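Local atomic coordinates of alpha-L-arabinosidase (Xanthomonas axonopodis pv. citri, PDB entry 6D25), a protein that probably hydrolyses terminal alpha-L-arabinofuranosyl side groups of arabinoxylans, including internally di-substituted ones, as a GH51 family glycoside hydrolase. Residues V321-P333 and Q342-F356. Numbering follows the deposited sequence.
Sequences VVDEWGTWYAPLP and QQNSLRDALVASLNF
Asp-348 OD1 accepts two hydroxyls from opposite faces of its carboxylate plane: Tyr-329 OH on the syn side at 2.6 Å, and Thr-327 OG1 from above the plane at 2.8 Å. The Tyr-329 ring presents its edge to this carboxylate, while its CE1 lies over one face of the Arg-347 guanidinium, the two planes 23° apart; the NE bond to the phenol oxygen is weak. The side-chain amide of Gln-342 binds the backbone of the same loop, its OE1 accepting from Tyr-329 N at 2.9 Å and its NE2 donating to Thr-327 O at 3.0 Å. An extended chain beyond CG (chi2 -170°) carries the amide to both groups.

Farther along the helix, Asn-355 CB sits over one face of the Trp-325 six-membered ring, 4.0 Å from its centroid, a CH-pi contact. The indole turns its edge toward the Phe-356 face, planes at 74°.

In the second shell, Ser-345 N binds the anti lone pair of Asp-348 OD2 at 2.8 Å, part of a capping box that orients the carboxylate; Arg-347 NH2 is held by Ser-279 O. The contact ties the loop after strand 319-325, seventh of eight in a sheet consistent with a GH51 (beta/alpha)8 barrel, to helix 346-361, which leads into strand 366-371 and packs beside helix 285-312.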
loop_
_atom_site.group_PDB
_atom_site.type_symbol
_atom_site.label_atom_id
_atom_site.label_comp_id
_atom_site.label_asym_id
_atom_site.label_seq_id
_atom_site.Cartn_x
_atom_site.Cartn_y
_atom_site.Cartn_z
ATOM N N VAL A 321 -21.973 -6.101 -12.185
ATOM C CA VAL A 321 -21.973 -4.778 -12.765
ATOM C C VAL A 321 -21.120 -4.855 -14.045
ATOM O O VAL A 321 -19.903 -5.036 -13.957
ATOM C CB VAL A 321 -21.407 -3.754 -11.774
ATOM C CG1 VAL A 321 -21.267 -2.384 -12.380
ATOM C CG2 VAL A 321 -22.262 -3.696 -10.501
ATOM N N VAL A 322 -21.732 -4.767 -15.220
ATOM C CA VAL A 322 -20.949 -4.913 -16.427
ATOM C C VAL A 322 -20.475 -3.517 -16.793
ATOM O O VAL A 322 -21.097 -2.881 -17.649
ATOM C CB VAL A 322 -21.757 -5.549 -17.566
ATOM C CG1 VAL A 322 -20.909 -5.767 -18.835
ATOM C CG2 VAL A 322 -22.350 -6.869 -17.122
ATOM N N ASP A 323 -19.406 -3.016 -16.175
ATOM C CA ASP A 323 -19.286 -1.543 -16.323
ATOM C C ASP A 323 -18.308 -1.167 -17.438
ATOM O O ASP A 323 -18.047 0.018 -17.597
ATOM C CB ASP A 323 -19.069 -0.832 -14.996
ATOM C CG ASP A 323 -17.815 -1.302 -14.329
ATOM O OD1 ASP A 323 -17.179 -2.174 -14.943
ATOM O OD2 ASP A 323 -17.501 -0.775 -13.242
ATOM N N GLU A 324 -17.881 -2.138 -18.251
ATOM C CA GLU A 324 -17.359 -1.820 -19.604
ATOM C C GLU A 324 -17.805 -2.923 -20.555
ATOM O O GLU A 324 -17.516 -4.084 -20.311
ATOM C CB GLU A 324 -15.823 -1.683 -19.647
ATOM C CG GLU A 324 -15.296 -0.657 -18.668
ATOM C CD GLU A 324 -13.782 -0.522 -18.580
ATOM O OE1 GLU A 324 -13.116 -1.081 -19.468
ATOM O OE2 GLU A 324 -13.303 0.122 -17.601
ATOM N N TRP A 325 -18.503 -2.531 -21.613
ATOM C CA TRP A 325 -18.827 -3.393 -22.728
ATOM C C TRP A 325 -18.948 -2.542 -23.998
ATOM O O TRP A 325 -19.013 -1.320 -23.905
ATOM C CB TRP A 325 -20.107 -4.191 -22.455
ATOM C CG TRP A 325 -21.348 -3.357 -22.377
ATOM C CD1 TRP A 325 -21.802 -2.681 -21.282
ATOM C CD2 TRP A 325 -22.311 -3.115 -23.421
ATOM N NE1 TRP A 325 -22.952 -1.999 -21.576
ATOM C CE2 TRP A 325 -23.311 -2.275 -22.869
ATOM C CE3 TRP A 325 -22.426 -3.499 -24.758
ATOM C CZ2 TRP A 325 -24.400 -1.823 -23.619
ATOM C CZ3 TRP A 325 -23.519 -3.082 -25.482
ATOM C CH2 TRP A 325 -24.494 -2.251 -24.927
ATOM N N GLY A 326 -18.996 -3.211 -25.126
ATOM C CA GLY A 326 -19.112 -2.573 -26.437
ATOM C C GLY A 326 -17.986 -2.934 -27.374
ATOM O O GLY A 326 -17.106 -3.708 -27.042
ATOM N N THR A 327 -18.044 -2.373 -28.583
ATOM C CA THR A 327 -17.107 -2.699 -29.622
ATOM C C THR A 327 -15.838 -1.860 -29.486
ATOM O O THR A 327 -15.867 -0.716 -29.102
ATOM C CB THR A 327 -17.735 -2.506 -31.007
ATOM O OG1 THR A 327 -18.259 -1.176 -31.128
ATOM C CG2 THR A 327 -18.828 -3.512 -31.248
ATOM N N TRP A 328 -14.735 -2.472 -29.894
ATOM C CA TRP A 328 -13.442 -1.799 -29.987
ATOM C C TRP A 328 -12.813 -2.148 -31.338
ATOM O O TRP A 328 -12.482 -3.302 -31.581
ATOM C CB TRP A 328 -12.552 -2.216 -28.812
ATOM C CG TRP A 328 -11.380 -1.321 -28.548
ATOM C CD1 TRP A 328 -10.650 -0.598 -29.452
ATOM C CD2 TRP A 328 -10.760 -1.102 -27.267
ATOM N NE1 TRP A 328 -9.646 0.075 -28.821
ATOM C CE2 TRP A 328 -9.676 -0.217 -27.476
ATOM C CE3 TRP A 328 -11.010 -1.565 -25.978
ATOM C CZ2 TRP A 328 -8.844 0.207 -26.443
ATOM C CZ3 TRP A 328 -10.209 -1.119 -24.943
ATOM C CH2 TRP A 328 -9.144 -0.240 -25.178
ATOM N N TYR A 329 -12.675 -1.119 -32.183
ATOM C CA TYR A 329 -12.162 -1.231 -33.543
ATOM C C TYR A 329 -10.782 -0.558 -33.673
ATOM O O TYR A 329 -10.317 0.066 -32.755
ATOM C CB TYR A 329 -13.144 -0.556 -34.515
ATOM C CG TYR A 329 -14.543 -1.131 -34.515
ATOM C CD1 TYR A 329 -14.760 -2.476 -34.813
ATOM C CD2 TYR A 329 -15.649 -0.336 -34.280
ATOM C CE1 TYR A 329 -16.042 -3.013 -34.832
ATOM C CE2 TYR A 329 -16.938 -0.850 -34.325
ATOM C CZ TYR A 329 -17.137 -2.198 -34.591
ATOM O OH TYR A 329 -18.405 -2.728 -34.650
ATOM N N ALA A 330 -10.178 -0.657 -34.852
ATOM C CA ALA A 330 -9.048 0.196 -35.206
ATOM C C ALA A 330 -9.487 1.659 -35.084
ATOM O O ALA A 330 -10.638 2.005 -35.390
ATOM C CB ALA A 330 -8.551 -0.084 -36.614
ATOM N N PRO A 331 -8.565 2.522 -34.714
ATOM C CA PRO A 331 -8.853 3.965 -34.763
ATOM C C PRO A 331 -9.084 4.427 -36.211
ATOM O O PRO A 331 -8.499 3.860 -37.138
ATOM C CB PRO A 331 -7.592 4.605 -34.176
ATOM C CG PRO A 331 -6.488 3.626 -34.546
ATOM C CD PRO A 331 -7.126 2.255 -34.470
ATOM N N LEU A 332 -9.936 5.431 -36.409
ATOM C CA LEU A 332 -10.139 5.944 -37.737
ATOM C C LEU A 332 -8.821 6.494 -38.295
ATOM O O LEU A 332 -8.009 7.067 -37.565
ATOM C CB LEU A 332 -11.200 7.050 -37.708
ATOM C CG LEU A 332 -12.633 6.563 -37.522
ATOM C CD1 LEU A 332 -13.536 7.700 -37.063
ATOM C CD2 LEU A 332 -13.157 5.916 -38.779
ATOM N N PRO A 333 -8.648 6.381 -39.625
ATOM C CA PRO A 333 -7.437 6.877 -40.284
ATOM C C PRO A 333 -7.191 8.363 -39.993
ATOM O O PRO A 333 -8.137 9.162 -40.005
ATOM C CB PRO A 333 -7.702 6.674 -41.772
ATOM C CG PRO A 333 -8.632 5.491 -41.805
ATOM C CD PRO A 333 -9.550 5.743 -40.603
ATOM N N GLN A 342 -13.687 5.896 -33.354
ATOM C CA GLN A 342 -14.130 4.918 -34.327
ATOM C C GLN A 342 -15.549 5.319 -34.766
ATOM O O GLN A 342 -16.260 5.999 -34.018
ATOM C CB GLN A 342 -14.078 3.508 -33.735
ATOM C CG GLN A 342 -14.965 3.317 -32.509
ATOM C CD GLN A 342 -14.757 2.016 -31.748
ATOM O OE1 GLN A 342 -13.620 1.564 -31.593
ATOM N NE2 GLN A 342 -15.833 1.430 -31.251
ATOM N N GLN A 343 -15.952 4.872 -35.946
ATOM C CA GLN A 343 -17.313 5.081 -36.389
ATOM C C GLN A 343 -18.212 4.016 -35.746
ATOM O O GLN A 343 -17.782 3.101 -34.984
ATOM C CB GLN A 343 -17.418 5.115 -37.933
ATOM C CG GLN A 343 -17.540 6.519 -38.520
ATOM C CD GLN A 343 -18.850 7.198 -38.180
ATOM O OE1 GLN A 343 -19.715 6.591 -37.553
ATOM N NE2 GLN A 343 -19.013 8.464 -38.571
ATOM N N ASN A 344 -19.499 4.223 -35.966
ATOM C CA ASN A 344 -20.575 3.539 -35.265
ATOM C C ASN A 344 -21.640 3.227 -36.319
ATOM O O ASN A 344 -22.270 4.160 -36.845
ATOM C CB ASN A 344 -21.055 4.456 -34.144
ATOM C CG ASN A 344 -21.840 3.776 -33.053
ATOM O OD1 ASN A 344 -22.918 3.180 -33.327
ATOM N ND2 ASN A 344 -21.380 3.963 -31.828
ATOM N N SER A 345 -21.737 1.938 -36.695
ATOM C CA SER A 345 -22.518 1.528 -37.834
ATOM C C SER A 345 -23.737 0.723 -37.384
ATOM O O SER A 345 -23.950 0.475 -36.198
ATOM C CB SER A 345 -21.663 0.705 -38.786
ATOM O OG SER A 345 -21.457 -0.593 -38.249
ATOM N N LEU A 346 -24.520 0.282 -38.366
ATOM C CA LEU A 346 -25.634 -0.634 -38.079
ATOM C C LEU A 346 -25.146 -1.859 -37.276
ATOM O O LEU A 346 -25.893 -2.390 -36.411
ATOM C CB LEU A 346 -26.298 -1.060 -39.381
ATOM C CG LEU A 346 -27.499 -1.991 -39.248
ATOM C CD1 LEU A 346 -28.622 -1.363 -38.424
ATOM C CD2 LEU A 346 -27.985 -2.418 -40.651
ATOM N N ARG A 347 -23.929 -2.311 -37.554
ATOM C CA ARG A 347 -23.356 -3.453 -36.821
ATOM C C ARG A 347 -23.323 -3.149 -35.299
ATOM O O ARG A 347 -23.632 -3.998 -34.456
ATOM C CB ARG A 347 -21.956 -3.743 -37.364
ATOM C CG ARG A 347 -21.285 -4.973 -36.754
ATOM C CD ARG A 347 -19.923 -5.267 -37.362
ATOM N NE ARG A 347 -19.013 -4.143 -37.244
ATOM C CZ ARG A 347 -17.798 -4.099 -37.825
ATOM N NH1 ARG A 347 -17.286 -5.188 -38.384
ATOM N NH2 ARG A 347 -17.139 -2.953 -37.872
ATOM N N ASP A 348 -22.941 -1.928 -34.961
ATOM C CA ASP A 348 -22.858 -1.476 -33.551
ATOM C C ASP A 348 -24.251 -1.418 -32.928
ATOM O O ASP A 348 -24.408 -1.755 -31.743
ATOM C CB ASP A 348 -22.087 -0.173 -33.460
ATOM C CG ASP A 348 -20.671 -0.371 -33.975
ATOM O OD1 ASP A 348 -19.931 -1.151 -33.312
ATOM O OD2 ASP A 348 -20.329 0.143 -35.078
ATOM N N ALA A 349 -25.257 -1.002 -33.703
ATOM C CA ALA A 349 -26.641 -1.039 -33.195
ATOM C C ALA A 349 -27.004 -2.469 -32.791
ATOM O O ALA A 349 -27.557 -2.673 -31.703
ATOM C CB ALA A 349 -27.583 -0.521 -34.225
ATOM N N LEU A 350 -26.728 -3.447 -33.675
ATOM C CA LEU A 350 -27.069 -4.833 -33.318
ATOM C C LEU A 350 -26.285 -5.301 -32.085
ATOM O O LEU A 350 -26.825 -6.072 -31.270
ATOM C CB LEU A 350 -26.857 -5.765 -34.522
ATOM C CG LEU A 350 -28.096 -5.915 -35.406
ATOM C CD1 LEU A 350 -28.311 -4.702 -36.303
ATOM C CD2 LEU A 350 -28.044 -7.150 -36.243
ATOM N N VAL A 351 -25.011 -4.898 -31.969
ATOM C CA VAL A 351 -24.254 -5.230 -30.786
ATOM C C VAL A 351 -25.014 -4.748 -29.544
ATOM O O VAL A 351 -25.181 -5.503 -28.574
ATOM C CB VAL A 351 -22.814 -4.682 -30.824
ATOM C CG1 VAL A 351 -22.169 -4.665 -29.458
ATOM C CG2 VAL A 351 -21.966 -5.479 -31.804
ATOM N N ALA A 352 -25.487 -3.508 -29.566
ATOM C CA ALA A 352 -26.212 -2.980 -28.400
ATOM C C ALA A 352 -27.503 -3.762 -28.146
ATOM O O ALA A 352 -27.783 -4.107 -26.993
ATOM C CB ALA A 352 -26.469 -1.504 -28.586
ATOM N N SER A 353 -28.310 -4.057 -29.184
ATOM C CA SER A 353 -29.589 -4.738 -28.944
ATOM C C SER A 353 -29.339 -6.140 -28.384
ATOM O O SER A 353 -30.052 -6.561 -27.447
ATOM C CB SER A 353 -30.505 -4.787 -30.158
ATOM O OG SER A 353 -29.913 -5.557 -31.181
ATOM N N LEU A 354 -28.322 -6.812 -28.861
ATOM C CA LEU A 354 -28.062 -8.180 -28.375
ATOM C C LEU A 354 -27.626 -8.164 -26.903
ATOM O O LEU A 354 -28.027 -9.027 -26.117
ATOM C CB LEU A 354 -27.020 -8.856 -29.257
ATOM C CG LEU A 354 -27.412 -9.065 -30.714
ATOM C CD1 LEU A 354 -26.225 -9.574 -31.502
ATOM C CD2 LEU A 354 -28.567 -10.022 -30.821
ATOM N N ASN A 355 -26.821 -7.186 -26.522
ATOM C CA ASN A 355 -26.373 -7.058 -25.155
ATOM C C ASN A 355 -27.535 -6.710 -24.217
ATOM O O ASN A 355 -27.661 -7.322 -23.139
ATOM C CB ASN A 355 -25.208 -6.093 -25.019
ATOM C CG ASN A 355 -23.900 -6.765 -25.351
ATOM O OD1 ASN A 355 -23.267 -7.366 -24.472
ATOM N ND2 ASN A 355 -23.470 -6.671 -26.621
ATOM N N PHE A 356 -28.390 -5.774 -24.613
ATOM C CA PHE A 356 -29.591 -5.476 -23.800
ATOM C C PHE A 356 -30.485 -6.717 -23.621
ATOM O O PHE A 356 -30.968 -6.966 -22.516
ATOM C CB PHE A 356 -30.396 -4.344 -24.411
ATOM C CG PHE A 356 -29.678 -3.019 -24.464
ATOM C CD1 PHE A 356 -28.760 -2.651 -23.487
ATOM C CD2 PHE A 356 -30.008 -2.090 -25.432
ATOM C CE1 PHE A 356 -28.182 -1.386 -23.482
ATOM C CE2 PHE A 356 -29.423 -0.830 -25.418
ATOM C CZ PHE A 356 -28.494 -0.501 -24.470
#